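Local coordinates for protein translation initiation factor eIF-2B (Pyrococcus horikoshii, PDB 1VB5) that probably promotes the exchange of GDP for GTP on initiation factor 2, as the regulatory subunit of archaeal initiation factor 2B, at residues Thr34-Leu39 and Asp79-Arg84; Thr121-Ile126 and Leu150-Glu155; Met187-Gly192 and Gly230-Met235; Tyr221-Thr226 and Ile262-Gly267. All coordinates share one frame; numbering follows the deposited sequence.

Contact 1 (Thr34-Leu39 and Asp79-Arg84); sequences TLAEEL and DILKSR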
loop_
_atom_site.group_PDB
_atom_site.type_symbol
_atom_site.label_atom_id
_atom_site.label_comp_id
_atom_site.label_asym_id
_atom_site.label_seq_id
_atom_site.Cartn_x
_atom_site.Cartn_y
_atom_site.Cartn_z
ATOM N N THR B 34 9.604 31.858 -20.602
ATOM C CA THR B 34 8.498 32.319 -21.428
ATOM C C THR B 34 8.126 33.744 -21.032
ATOM O O THR B 34 7.871 34.592 -21.884
ATOM C CB THR B 34 7.265 31.403 -21.251
ATOM O OG1 THR B 34 7.560 30.105 -21.783
ATOM C CG2 THR B 34 6.050 31.982 -21.964
ATOM N N LEU B 35 8.096 33.995 -19.730
ATOM C CA LEU B 35 7.762 35.310 -19.205
ATOM C C LEU B 35 8.699 36.372 -19.794
ATOM O O LEU B 35 8.279 37.494 -20.087
ATOM C CB LEU B 35 7.891 35.295 -17.682
ATOM C CG LEU B 35 7.365 36.501 -16.907
ATOM C CD1 LEU B 35 5.854 36.564 -17.037
ATOM C CD2 LEU B 35 7.764 36.381 -15.445
ATOM N N ALA B 36 9.965 36.003 -19.972
ATOM C CA ALA B 36 10.981 36.905 -20.509
ATOM C C ALA B 36 10.796 37.255 -21.987
ATOM O O ALA B 36 11.421 38.191 -22.486
ATOM C CB ALA B 36 12.368 36.304 -20.293
ATOM N N GLU B 37 9.946 36.508 -22.687
ATOM C CA GLU B 37 9.707 36.758 -24.106
ATOM C C GLU B 37 8.396 37.493 -24.361
ATOM O O GLU B 37 8.175 38.004 -25.456
ATOM C CB GLU B 37 9.658 35.444 -24.885
ATOM C CG GLU B 37 10.814 34.499 -24.647
ATOM C CD GLU B 37 10.645 33.198 -25.409
ATOM O OE1 GLU B 37 9.545 32.602 -25.332
ATOM O OE2 GLU B 37 11.606 32.767 -26.081
ATOM N N GLU B 38 7.529 37.549 -23.356
ATOM C CA GLU B 38 6.228 38.187 -23.528
ATOM C C GLU B 38 6.043 39.559 -22.896
ATOM O O GLU B 38 5.219 40.344 -23.364
ATOM C CB GLU B 38 5.128 37.263 -23.001
ATOM C CG GLU B 38 5.131 35.874 -23.611
ATOM C CD GLU B 38 4.978 35.898 -25.116
ATOM O OE1 GLU B 38 3.994 36.495 -25.604
ATOM O OE2 GLU B 38 5.840 35.318 -25.812
ATOM N N LEU B 39 6.793 39.858 -21.841
ATOM C CA LEU B 39 6.627 41.140 -21.167
ATOM C C LEU B 39 7.740 42.161 -21.357
ATOM O O LEU B 39 8.889 41.814 -21.642
ATOM C CB LEU B 39 6.411 40.911 -19.670
ATOM C CG LEU B 39 5.187 40.080 -19.286
ATOM C CD1 LEU B 39 5.097 39.989 -17.777
ATOM C CD2 LEU B 39 3.929 40.715 -19.851
ATOM N N ASP B 79 17.489 39.827 -19.927
ATOM C CA ASP B 79 18.657 38.965 -20.038
ATOM C C ASP B 79 19.044 38.283 -18.723
ATOM O O ASP B 79 19.610 37.190 -18.734
ATOM C CB ASP B 79 19.841 39.772 -20.580
ATOM C CG ASP B 79 20.131 41.007 -19.749
ATOM O OD1 ASP B 79 19.234 41.868 -19.628
ATOM O OD2 ASP B 79 21.258 41.116 -19.216
ATOM N N ILE B 80 18.754 38.921 -17.592
ATOM C CA ILE B 80 19.086 38.318 -16.302
ATOM C C ILE B 80 18.084 37.200 -16.006
ATOM O O ILE B 80 18.467 36.080 -15.667
ATOM C CB ILE B 80 19.042 39.352 -15.153
ATOM C CG1 ILE B 80 20.093 40.446 -15.382
ATOM C CG2 ILE B 80 19.292 38.656 -13.816
ATOM C CD1 ILE B 80 21.538 39.961 -15.327
ATOM N N LEU B 81 16.800 37.516 -16.145
ATOM C CA LEU B 81 15.742 36.543 -15.909
ATOM C C LEU B 81 16.013 35.276 -16.708
ATOM O O LEU B 81 16.016 34.173 -16.161
ATOM C CB LEU B 81 14.387 37.129 -16.313
ATOM C CG LEU B 81 13.173 36.196 -16.271
ATOM C CD1 LEU B 81 13.102 35.474 -14.933
ATOM C CD2 LEU B 81 11.912 37.007 -16.511
ATOM N N LYS B 82 16.247 35.445 -18.006
ATOM C CA LYS B 82 16.524 34.325 -18.891
ATOM C C LYS B 82 17.755 33.552 -18.449
ATOM O O LYS B 82 17.726 32.324 -18.332
ATOM C CB LYS B 82 16.734 34.817 -20.327
ATOM C CG LYS B 82 17.251 33.733 -21.272
ATOM C CD LYS B 82 17.437 34.243 -22.695
ATOM C CE LYS B 82 17.919 33.125 -23.616
ATOM N NZ LYS B 82 18.050 33.565 -25.036
ATOM N N SER B 83 18.841 34.278 -18.209
ATOM C CA SER B 83 20.094 33.659 -17.804
ATOM C C SER B 83 19.968 32.827 -16.525
ATOM O O SER B 83 20.530 31.740 -16.432
ATOM C CB SER B 83 21.170 34.730 -17.620
ATOM O OG SER B 83 22.428 34.131 -17.368
ATOM N N ARG B 84 19.238 33.338 -15.541
ATOM C CA ARG B 84 19.074 32.612 -14.290
ATOM C C ARG B 84 18.236 31.348 -14.479
ATOM O O ARG B 84 18.555 30.303 -13.913
ATOM C CB ARG B 84 18.445 33.521 -13.230
ATOM C CG ARG B 84 19.370 34.654 -12.785
ATOM C CD ARG B 84 20.541 34.139 -11.959
ATOM N NE ARG B 84 20.098 33.679 -10.644
ATOM C CZ ARG B 84 20.895 33.168 -9.710
ATOM N NH1 ARG B 84 22.198 33.038 -9.935
ATOM N NH2 ARG B 84 20.387 32.791 -8.541
#

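Contact 2 (Thr121-Ile126 and Leu150-Glu155); sequences TVLEII and LHLARE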
loop_
_atom_site.group_PDB
_atom_site.type_symbol
_atom_site.label_atom_id
_atom_site.label_comp_id
_atom_site.label_asym_id
_atom_site.label_seq_id
_atom_site.Cartn_x
_atom_site.Cartn_y
_atom_site.Cartn_z
ATOM N N THR B 121 15.418 10.559 -10.857
ATOM C CA THR B 121 16.721 10.494 -10.207
ATOM C C THR B 121 17.058 9.055 -9.831
ATOM O O THR B 121 18.168 8.580 -10.087
ATOM C CB THR B 121 16.742 11.389 -8.948
ATOM O OG1 THR B 121 16.563 12.758 -9.341
ATOM C CG2 THR B 121 18.059 11.251 -8.199
ATOM N N VAL B 122 16.106 8.353 -9.222
ATOM C CA VAL B 122 16.345 6.966 -8.843
ATOM C C VAL B 122 16.572 6.151 -10.113
ATOM O O VAL B 122 17.406 5.248 -10.140
ATOM C CB VAL B 122 15.151 6.379 -8.055
ATOM C CG1 VAL B 122 15.353 4.876 -7.832
ATOM C CG2 VAL B 122 15.019 7.092 -6.718
ATOM N N LEU B 123 15.827 6.476 -11.163
ATOM C CA LEU B 123 15.961 5.785 -12.442
ATOM C C LEU B 123 17.375 5.954 -13.024
ATOM O O LEU B 123 17.967 4.997 -13.519
ATOM C CB LEU B 123 14.915 6.310 -13.439
ATOM C CG LEU B 123 15.037 5.798 -14.881
ATOM C CD1 LEU B 123 15.002 4.272 -14.896
ATOM C CD2 LEU B 123 13.916 6.376 -15.735
ATOM N N GLU B 124 17.926 7.164 -12.958
ATOM C CA GLU B 124 19.271 7.379 -13.484
ATOM C C GLU B 124 20.324 6.703 -12.621
ATOM O O GLU B 124 21.386 6.312 -13.117
ATOM C CB GLU B 124 19.574 8.871 -13.632
ATOM C CG GLU B 124 18.863 9.504 -14.821
ATOM C CD GLU B 124 19.001 8.676 -16.097
ATOM O OE1 GLU B 124 20.147 8.336 -16.468
ATOM O OE2 GLU B 124 17.965 8.369 -16.732
ATOM N N ILE B 125 20.037 6.558 -11.331
ATOM C CA ILE B 125 20.966 5.879 -10.437
ATOM C C ILE B 125 21.033 4.425 -10.889
ATOM O O ILE B 125 22.107 3.844 -11.031
ATOM C CB ILE B 125 20.480 5.899 -8.960
ATOM C CG1 ILE B 125 20.591 7.314 -8.387
ATOM C CG2 ILE B 125 21.302 4.922 -8.124
ATOM C CD1 ILE B 125 20.116 7.431 -6.941
ATOM N N ILE B 126 19.862 3.843 -11.111
ATOM C CA ILE B 126 19.772 2.453 -11.529
ATOM C C ILE B 126 20.434 2.210 -12.890
ATOM O O ILE B 126 21.169 1.238 -13.066
ATOM C CB ILE B 126 18.288 2.003 -11.534
ATOM C CG1 ILE B 126 17.820 1.812 -10.084
ATOM C CG2 ILE B 126 18.112 0.727 -12.323
ATOM C CD1 ILE B 126 16.312 1.580 -9.926
ATOM N N LEU B 150 4.341 2.028 -13.227
ATOM C CA LEU B 150 4.396 1.278 -14.470
ATOM C C LEU B 150 5.257 2.050 -15.457
ATOM O O LEU B 150 5.875 1.460 -16.336
ATOM C CB LEU B 150 2.987 1.043 -15.030
ATOM C CG LEU B 150 2.121 0.134 -14.146
ATOM C CD1 LEU B 150 0.718 0.005 -14.740
ATOM C CD2 LEU B 150 2.783 -1.240 -14.030
ATOM N N HIS B 151 5.302 3.370 -15.311
ATOM C CA HIS B 151 6.146 4.170 -16.187
ATOM C C HIS B 151 7.606 3.783 -15.896
ATOM O O HIS B 151 8.418 3.663 -16.809
ATOM C CB HIS B 151 5.930 5.661 -15.924
ATOM C CG HIS B 151 6.887 6.548 -16.659
ATOM N ND1 HIS B 151 7.113 6.438 -18.015
ATOM C CD2 HIS B 151 7.682 7.554 -16.226
ATOM C CE1 HIS B 151 8.007 7.337 -18.384
ATOM N NE2 HIS B 151 8.369 8.028 -17.318
ATOM N N LEU B 152 7.927 3.570 -14.622
ATOM C CA LEU B 152 9.280 3.173 -14.231
ATOM C C LEU B 152 9.600 1.820 -14.876
ATOM O O LEU B 152 10.696 1.616 -15.405
ATOM C CB LEU B 152 9.383 3.031 -12.708
ATOM C CG LEU B 152 10.746 3.112 -12.000
ATOM C CD1 LEU B 152 10.729 2.175 -10.788
ATOM C CD2 LEU B 152 11.884 2.745 -12.923
ATOM N N ALA B 153 8.639 0.901 -14.824
ATOM C CA ALA B 153 8.810 -0.430 -15.401
ATOM C C ALA B 153 9.084 -0.366 -16.910
ATOM O O ALA B 153 9.916 -1.109 -17.421
ATOM C CB ALA B 153 7.570 -1.289 -15.121
ATOM N N ARG B 154 8.377 0.513 -17.616
ATOM C CA ARG B 154 8.576 0.679 -19.056
ATOM C C ARG B 154 10.009 1.145 -19.327
ATOM O O ARG B 154 10.647 0.699 -20.277
ATOM C CB ARG B 154 7.610 1.731 -19.635
ATOM C CG ARG B 154 6.206 1.242 -20.035
ATOM C CD ARG B 154 5.423 0.725 -18.848
ATOM N NE ARG B 154 3.998 1.085 -18.866
ATOM C CZ ARG B 154 3.527 2.331 -18.910
ATOM N NH1 ARG B 154 4.355 3.372 -18.955
ATOM N NH2 ARG B 154 2.217 2.541 -18.874
ATOM N N GLU B 155 10.502 2.055 -18.492
ATOM C CA GLU B 155 11.846 2.588 -18.655
ATOM C C GLU B 155 12.923 1.563 -18.340
ATOM O O GLU B 155 13.948 1.513 -19.024
ATOM C CB GLU B 155 12.037 3.826 -17.777
ATOM C CG GLU B 155 11.129 4.993 -18.150
ATOM C CD GLU B 155 11.448 5.579 -19.520
ATOM O OE1 GLU B 155 10.627 6.363 -20.035
ATOM O OE2 GLU B 155 12.517 5.263 -20.082
#

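Contact 3 (Met187-Gly192 and Gly230-Met235); sequences MITKDG and GDVMLM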
loop_
_atom_site.group_PDB
_atom_site.type_symbol
_atom_site.label_atom_id
_atom_site.label_comp_id
_atom_site.label_asym_id
_atom_site.label_seq_id
_atom_site.Cartn_x
_atom_site.Cartn_y
_atom_site.Cartn_z
ATOM N N MET B 187 10.648 16.516 -1.301
ATOM C CA MET B 187 11.147 17.528 -0.377
ATOM C C MET B 187 11.846 16.928 0.837
ATOM O O MET B 187 11.434 15.884 1.354
ATOM C CB MET B 187 9.997 18.414 0.121
ATOM C CG MET B 187 10.436 19.453 1.143
ATOM S SD MET B 187 9.106 20.362 1.952
ATOM C CE MET B 187 8.188 21.003 0.540
ATOM N N ILE B 188 12.917 17.583 1.270
ATOM C CA ILE B 188 13.634 17.177 2.468
ATOM C C ILE B 188 13.368 18.387 3.360
ATOM O O ILE B 188 13.855 19.486 3.081
ATOM C CB ILE B 188 15.161 17.042 2.251
ATOM C CG1 ILE B 188 15.472 15.984 1.182
ATOM C CG2 ILE B 188 15.832 16.692 3.573
ATOM C CD1 ILE B 188 14.964 14.579 1.496
ATOM N N THR B 189 12.570 18.200 4.408
ATOM C CA THR B 189 12.234 19.303 5.297
ATOM C C THR B 189 13.457 19.835 6.027
ATOM O O THR B 189 14.533 19.237 5.987
ATOM C CB THR B 189 11.168 18.891 6.342
ATOM O OG1 THR B 189 11.691 17.863 7.192
ATOM C CG2 THR B 189 9.921 18.371 5.648
ATOM N N LYS B 190 13.280 20.969 6.692
ATOM C CA LYS B 190 14.355 21.600 7.438
ATOM C C LYS B 190 14.858 20.693 8.561
ATOM O O LYS B 190 16.046 20.687 8.869
ATOM C CB LYS B 190 13.870 22.926 8.033
ATOM C CG LYS B 190 14.965 23.717 8.715
ATOM C CD LYS B 190 14.428 24.954 9.405
ATOM C CE LYS B 190 15.556 25.699 10.111
ATOM N NZ LYS B 190 15.056 26.885 10.867
ATOM N N ASP B 191 13.956 19.928 9.176
ATOM C CA ASP B 191 14.361 19.040 10.261
ATOM C C ASP B 191 14.771 17.627 9.819
ATOM O O ASP B 191 14.913 16.723 10.639
ATOM C CB ASP B 191 13.277 18.994 11.362
ATOM C CG ASP B 191 11.864 18.788 10.813
ATOM O OD1 ASP B 191 11.656 18.899 9.586
ATOM O OD2 ASP B 191 10.950 18.523 11.628
ATOM N N GLY B 192 14.968 17.444 8.514
ATOM C CA GLY B 192 15.428 16.158 8.015
ATOM C C GLY B 192 14.430 15.074 7.658
ATOM O O GLY B 192 14.826 13.930 7.433
ATOM N N GLY B 230 6.258 19.150 10.559
ATOM C CA GLY B 230 4.925 19.419 11.062
ATOM C C GLY B 230 4.115 20.464 10.311
ATOM O O GLY B 230 2.899 20.554 10.498
ATOM N N ASP B 231 4.764 21.250 9.457
ATOM C CA ASP B 231 4.049 22.289 8.723
ATOM C C ASP B 231 3.879 22.002 7.235
ATOM O O ASP B 231 3.313 22.812 6.502
ATOM C CB ASP B 231 4.756 23.633 8.912
ATOM C CG ASP B 231 4.801 24.067 10.368
ATOM O OD1 ASP B 231 3.721 24.154 10.992
ATOM O OD2 ASP B 231 5.910 24.319 10.889
ATOM N N VAL B 232 4.354 20.845 6.794
ATOM C CA VAL B 232 4.257 20.474 5.387
ATOM C C VAL B 232 2.820 20.325 4.888
ATOM O O VAL B 232 1.950 19.824 5.603
ATOM C CB VAL B 232 5.006 19.152 5.116
ATOM C CG1 VAL B 232 4.770 18.697 3.681
ATOM C CG2 VAL B 232 6.490 19.341 5.374
ATOM N N MET B 233 2.586 20.779 3.658
ATOM C CA MET B 233 1.278 20.681 3.012
ATOM C C MET B 233 1.327 19.483 2.067
ATOM O O MET B 233 2.158 19.445 1.156
ATOM C CB MET B 233 0.980 21.937 2.186
ATOM C CG MET B 233 0.666 23.193 2.982
ATOM S SD MET B 233 0.536 24.658 1.900
ATOM C CE MET B 233 -1.129 24.458 1.212
ATOM N N LEU B 234 0.450 18.505 2.281
ATOM C CA LEU B 234 0.408 17.320 1.426
ATOM C C LEU B 234 -0.727 17.473 0.416
ATOM O O LEU B 234 -1.907 17.428 0.776
ATOM C CB LEU B 234 0.202 16.065 2.277
ATOM C CG LEU B 234 1.246 15.846 3.379
ATOM C CD1 LEU B 234 0.873 14.626 4.209
ATOM C CD2 LEU B 234 2.627 15.678 2.758
ATOM N N MET B 235 -0.354 17.659 -0.849
ATOM C CA MET B 235 -1.314 17.855 -1.933
ATOM C C MET B 235 -2.252 16.666 -2.149
ATOM O O MET B 235 -1.871 15.508 -1.961
ATOM C CB MET B 235 -0.564 18.182 -3.233
ATOM C CG MET B 235 -1.459 18.620 -4.387
ATOM S SD MET B 235 -0.530 19.211 -5.831
ATOM C CE MET B 235 -0.392 17.707 -6.813
#

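Contact 4 (Tyr221-Thr226 and Ile262-Gly267); sequences YKFHPT and IITELG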
loop_
_atom_site.group_PDB
_atom_site.type_symbol
_atom_site.label_atom_id
_atom_site.label_comp_id
_atom_site.label_asym_id
_atom_site.label_seq_id
_atom_site.Cartn_x
_atom_site.Cartn_y
_atom_site.Cartn_z
ATOM N N TYR B 221 18.603 20.904 -4.512
ATOM C CA TYR B 221 17.520 21.848 -4.762
ATOM C C TYR B 221 16.173 21.286 -4.299
ATOM O O TYR B 221 15.133 21.917 -4.480
ATOM C CB TYR B 221 17.479 22.262 -6.247
ATOM C CG TYR B 221 17.139 21.164 -7.230
ATOM C CD1 TYR B 221 15.821 20.731 -7.395
ATOM C CD2 TYR B 221 18.134 20.544 -7.982
ATOM C CE1 TYR B 221 15.505 19.706 -8.282
ATOM C CE2 TYR B 221 17.830 19.516 -8.871
ATOM C CZ TYR B 221 16.515 19.102 -9.013
ATOM O OH TYR B 221 16.210 18.068 -9.875
ATOM N N LYS B 222 16.201 20.104 -3.686
ATOM C CA LYS B 222 14.976 19.494 -3.169
ATOM C C LYS B 222 14.911 19.651 -1.652
ATOM O O LYS B 222 13.949 19.226 -1.010
ATOM C CB LYS B 222 14.897 18.015 -3.564
ATOM C CG LYS B 222 14.632 17.823 -5.048
ATOM C CD LYS B 222 14.616 16.361 -5.453
ATOM C CE LYS B 222 14.064 16.202 -6.864
ATOM N NZ LYS B 222 14.006 14.773 -7.273
ATOM N N PHE B 223 15.948 20.261 -1.085
ATOM C CA PHE B 223 16.001 20.513 0.353
ATOM C C PHE B 223 15.311 21.854 0.603
ATOM O O PHE B 223 15.689 22.865 0.006
ATOM C CB PHE B 223 17.455 20.603 0.841
ATOM C CG PHE B 223 18.152 19.272 0.966
ATOM C CD1 PHE B 223 18.262 18.419 -0.125
ATOM C CD2 PHE B 223 18.727 18.889 2.176
ATOM C CE1 PHE B 223 18.941 17.198 -0.019
ATOM C CE2 PHE B 223 19.407 17.674 2.295
ATOM C CZ PHE B 223 19.514 16.827 1.190
ATOM N N HIS B 224 14.291 21.870 1.458
ATOM C CA HIS B 224 13.601 23.121 1.757
ATOM C C HIS B 224 14.344 23.731 2.943
ATOM O O HIS B 224 14.589 23.062 3.953
ATOM C CB HIS B 224 12.138 22.864 2.109
ATOM C CG HIS B 224 11.291 24.096 2.086
ATOM N ND1 HIS B 224 10.318 24.315 1.132
ATOM C CD2 HIS B 224 11.275 25.180 2.894
ATOM C CE1 HIS B 224 9.738 25.480 1.356
ATOM N NE2 HIS B 224 10.301 26.025 2.420
ATOM N N PRO B 225 14.714 25.015 2.839
ATOM C CA PRO B 225 15.449 25.704 3.902
ATOM C C PRO B 225 14.725 26.139 5.169
ATOM O O PRO B 225 15.372 26.381 6.186
ATOM C CB PRO B 225 16.057 26.893 3.167
ATOM C CG PRO B 225 14.972 27.248 2.200
ATOM C CD PRO B 225 14.547 25.891 1.664
ATOM N N THR B 226 13.402 26.230 5.134
ATOM C CA THR B 226 12.681 26.698 6.314
ATOM C C THR B 226 11.495 25.867 6.790
ATOM O O THR B 226 11.111 25.950 7.953
ATOM C CB THR B 226 12.164 28.123 6.076
ATOM O OG1 THR B 226 11.223 28.105 4.995
ATOM C CG2 THR B 226 13.313 29.052 5.710
ATOM N N ILE B 262 20.800 10.327 2.710
ATOM C CA ILE B 262 20.190 11.026 1.588
ATOM C C ILE B 262 21.295 11.231 0.553
ATOM O O ILE B 262 22.317 11.879 0.830
ATOM C CB ILE B 262 19.625 12.385 2.026
ATOM C CG1 ILE B 262 18.607 12.169 3.155
ATOM C CG2 ILE B 262 18.971 13.087 0.827
ATOM C CD1 ILE B 262 18.093 13.420 3.810
ATOM N N ILE B 263 21.101 10.651 -0.625
ATOM C CA ILE B 263 22.079 10.733 -1.704
ATOM C C ILE B 263 21.930 12.052 -2.438
ATOM O O ILE B 263 20.915 12.293 -3.086
ATOM C CB ILE B 263 21.890 9.572 -2.703
ATOM C CG1 ILE B 263 21.823 8.243 -1.942
ATOM C CG2 ILE B 263 23.055 9.535 -3.692
ATOM C CD1 ILE B 263 21.446 7.052 -2.791
ATOM N N THR B 264 22.928 12.920 -2.316
ATOM C CA THR B 264 22.877 14.216 -2.995
ATOM C C THR B 264 24.018 14.294 -4.001
ATOM O O THR B 264 24.897 13.430 -4.020
ATOM C CB THR B 264 23.043 15.391 -2.011
ATOM O OG1 THR B 264 24.408 15.448 -1.574
ATOM C CG2 THR B 264 22.125 15.219 -0.804
ATOM N N GLU B 265 24.012 15.341 -4.824
ATOM C CA GLU B 265 25.057 15.513 -5.823
ATOM C C GLU B 265 26.373 15.886 -5.143
ATOM O O GLU B 265 27.425 15.868 -5.774
ATOM C CB GLU B 265 24.665 16.594 -6.848
ATOM C CG GLU B 265 24.645 18.018 -6.304
ATOM C CD GLU B 265 23.341 18.385 -5.616
ATOM O OE1 GLU B 265 22.629 17.476 -5.128
ATOM O OE2 GLU B 265 23.036 19.595 -5.548
ATOM N N LEU B 266 26.304 16.213 -3.852
ATOM C CA LEU B 266 27.487 16.583 -3.070
ATOM C C LEU B 266 27.954 15.419 -2.205
ATOM O O LEU B 266 28.920 15.541 -1.456
ATOM C CB LEU B 266 27.175 17.777 -2.160
ATOM C CG LEU B 266 26.674 19.065 -2.824
ATOM C CD1 LEU B 266 26.278 20.084 -1.759
ATOM C CD2 LEU B 266 27.765 19.617 -3.731
ATOM N N GLY B 267 27.263 14.291 -2.306
ATOM C CA GLY B 267 27.628 13.131 -1.512
ATOM C C GLY B 267 26.455 12.670 -0.666
ATOM O O GLY B 267 25.402 13.306 -0.645
#

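Contact 1 (Thr34-Leu39 and Asp79-Arg84)
Leu81 reaches from helix 78-106 to helix 21-38 and lays its CD2 methyl on Ala36 CB, at 3.9 Å. The branch carbon follows close behind, Leu81 CG standing 4.1 Å from Ala36 CB, so the methyl and its branch carbon both press on the one alanine CB. With Leu81 CG anti to the backbone N (chi1 174°), beside the carbonyl carbon, CD2 is brought onto Ala36. The same CD2 also brushes Leu35, whose CD2 methyl approaches Leu81 CD2 more loosely, at 4.3 Å. The short alanine side chain lets the backbones come near, with Ala36 CA and Lys82 CA 6.3 Å apart. No hydrogen bond spans the two segments; at the solvent side Glu37 OE2 and Lys82 NZ remain 6.6 Å apart, opposite in charge but not in contact. The second shell completes the apolar seam: Leu81 also rests on Phe32, Leu44 and Ile72, and Leu35 on Ala47 and Ile48 of helix 41-58. Arg78, just ahead of Asp79, donates its NH1 to the carbonyls of Ala36 and Leu39, tying the start of helix 78-106 to the last residues of 34-39. The contact thus joins helices 21-38 and 78-106 within the N-terminal helical domain, an α-helical bundle built from the first five helices of the chain.

Contact 2 (Thr121-Ile126 and Leu150-Glu155)
Leu123 projects from helix 120-131 and sets CD1 against Leu152 while CD2 lies on the stem of Glu155, two residues spaced three apart on helix 148-158. The apolar part comes first: Leu123 CD1 meets Leu152 CD2 at 4.0 Å, the two leucines running antiparallel alongside each other. Leu123 CD2 lies 3.8 Å from Glu155 CB and 3.9 Å from Glu155 CG, and here the side chains cross at about a right angle. Leu123 CG, anti to the backbone N (chi1 173°), lies beside the carbonyl carbon, from where both methyls reach the other helix. Putting an alanine here removes both methyls and would probably open a gap between the helices, depriving Leu152 CD2 and the Glu155 stem of their common apolar neighbour. Aromatic contacts flank this core. Glu155 CG sits 3.9 Å above the plane of the His151 ring, toward its rim, and Phe118 touches both that ring and Leu123. The polar contribution is carried at the end of Glu155: its chain bends at chi2 (-66°), and OE2 forms a salt bridge with Arg127 NH2. Arg127 also pairs through NH1 with Glu124 OE2, so one guanidinium links carboxylates from both helices and probably helps keep them ionised. Beneath, Leu152 rests on Leu140 and Ile126 on Phe136, both of strand 136-141. Two neighbouring helices bedded on the parallel part of the main sheet, each joining adjacent strands, mark consecutive beta-alpha-beta crossovers of the Rossmann-like domain.

Contact 3 (Met187-Gly192 and Gly230-Met235)
Thr189 OG1 is gripped twice while the methyl of the same residue meets Val232. The hydroxyl donates to Asp191 OD1 at 2.6 Å, reaching the carboxylate from its anti side and 30° out of its plane, and it accepts from the backbone N of Tyr193. Asp191 OD2 in turn binds Ser229 OG, so the carboxylate also ties the turn to the loop that leads into 230-235. With OG1 between the backbone N and the carbonyl carbon (chi1 63°), Thr189 CG2 faces Val232. It touches Val232 CG2 at 3.6 Å. Met187 adds its sulfur more loosely, with SD 4.4 Å from Val232 CG2, and Val195 of the adjoining strand touches Met187, Thr189 and Val232 alike. Further along the loop, Leu234 packs on Leu173 of the second subunit. Within 187-192, the hydrogen bond from Gly192 N to Thr189 O (3.1 Å) closes a type I turn, and Gly192 has a positive phi (88°) that suits a residue without CB. The loop thus lies against a β-hairpin whose strands 187-188 and 194-197 are joined through this turn.

Contact 4 (Tyr221-Thr226 and Ile262-Gly267)
A tight β-hairpin at the edge of the main sheet, joining strand 261-264 to 267-269, presents Ile262 and Thr264 to the ring of Phe223. The far end of the ring does the touching: Phe223 CZ is 3.8 Å from Ile262 CG2 and 3.7 Å from Thr264 CG2, with Phe223 CE1 nearly as close to the threonine methyl. Ile262 runs antiparallel alongside the phenylalanine, whereas Thr264 lies athwart it. Val269, on the outer strand, touches all three side chains. The hairpin is closed by a type I turn in which Thr264 N binds Gly267 O and Gly267 N binds Thr264 O, both at 3.0 Å. Thr264 OG1, set between its backbone N and carbonyl carbon (chi1 73°), reinforces this: it accepts from Leu266 N at 3.1 Å, an ST turn with a bent N-H...O angle of 141°, and donates to a lone pair of Gly267 O at 2.5 Å, in the carbonyl plane. Gly267 O therefore receives two donors from one residue. Stripped to an alanine, this position has no CG2 to meet Phe223 CZ, and Leu266 N would probably lose its side-chain acceptor while Gly267 O kept just the Thr264 N of its two donors. Asn67 ND2 holds the carbonyls of Tyr221 and Phe223, and Glu265 OE1 accepts from Thr220 N, just ahead of Tyr221.

Contact 1 stands apart in the helical region, its centre about 27 Å from that of contact 4 and about 33 Å from that of contact 2, yet helix 78-106 runs on from it to meet Ile125 of contact 2 and Ile263 of contact 4 through Leu99. Contacts 3 and 4 are the most closely joined: their segments alternate along the chain, their centres are about 13 Å apart, and Ile188 probably hydrogen-bonds through its N to Lys222 O (3.0 Å) and through its O to His224 N (2.9 Å). Contact 2 reaches contact 4 by packing, Thr121 OG1 lying 3.9 Å from Lys222 NZ; contacts 2 and 3 fall on opposite sides of the chain's centre.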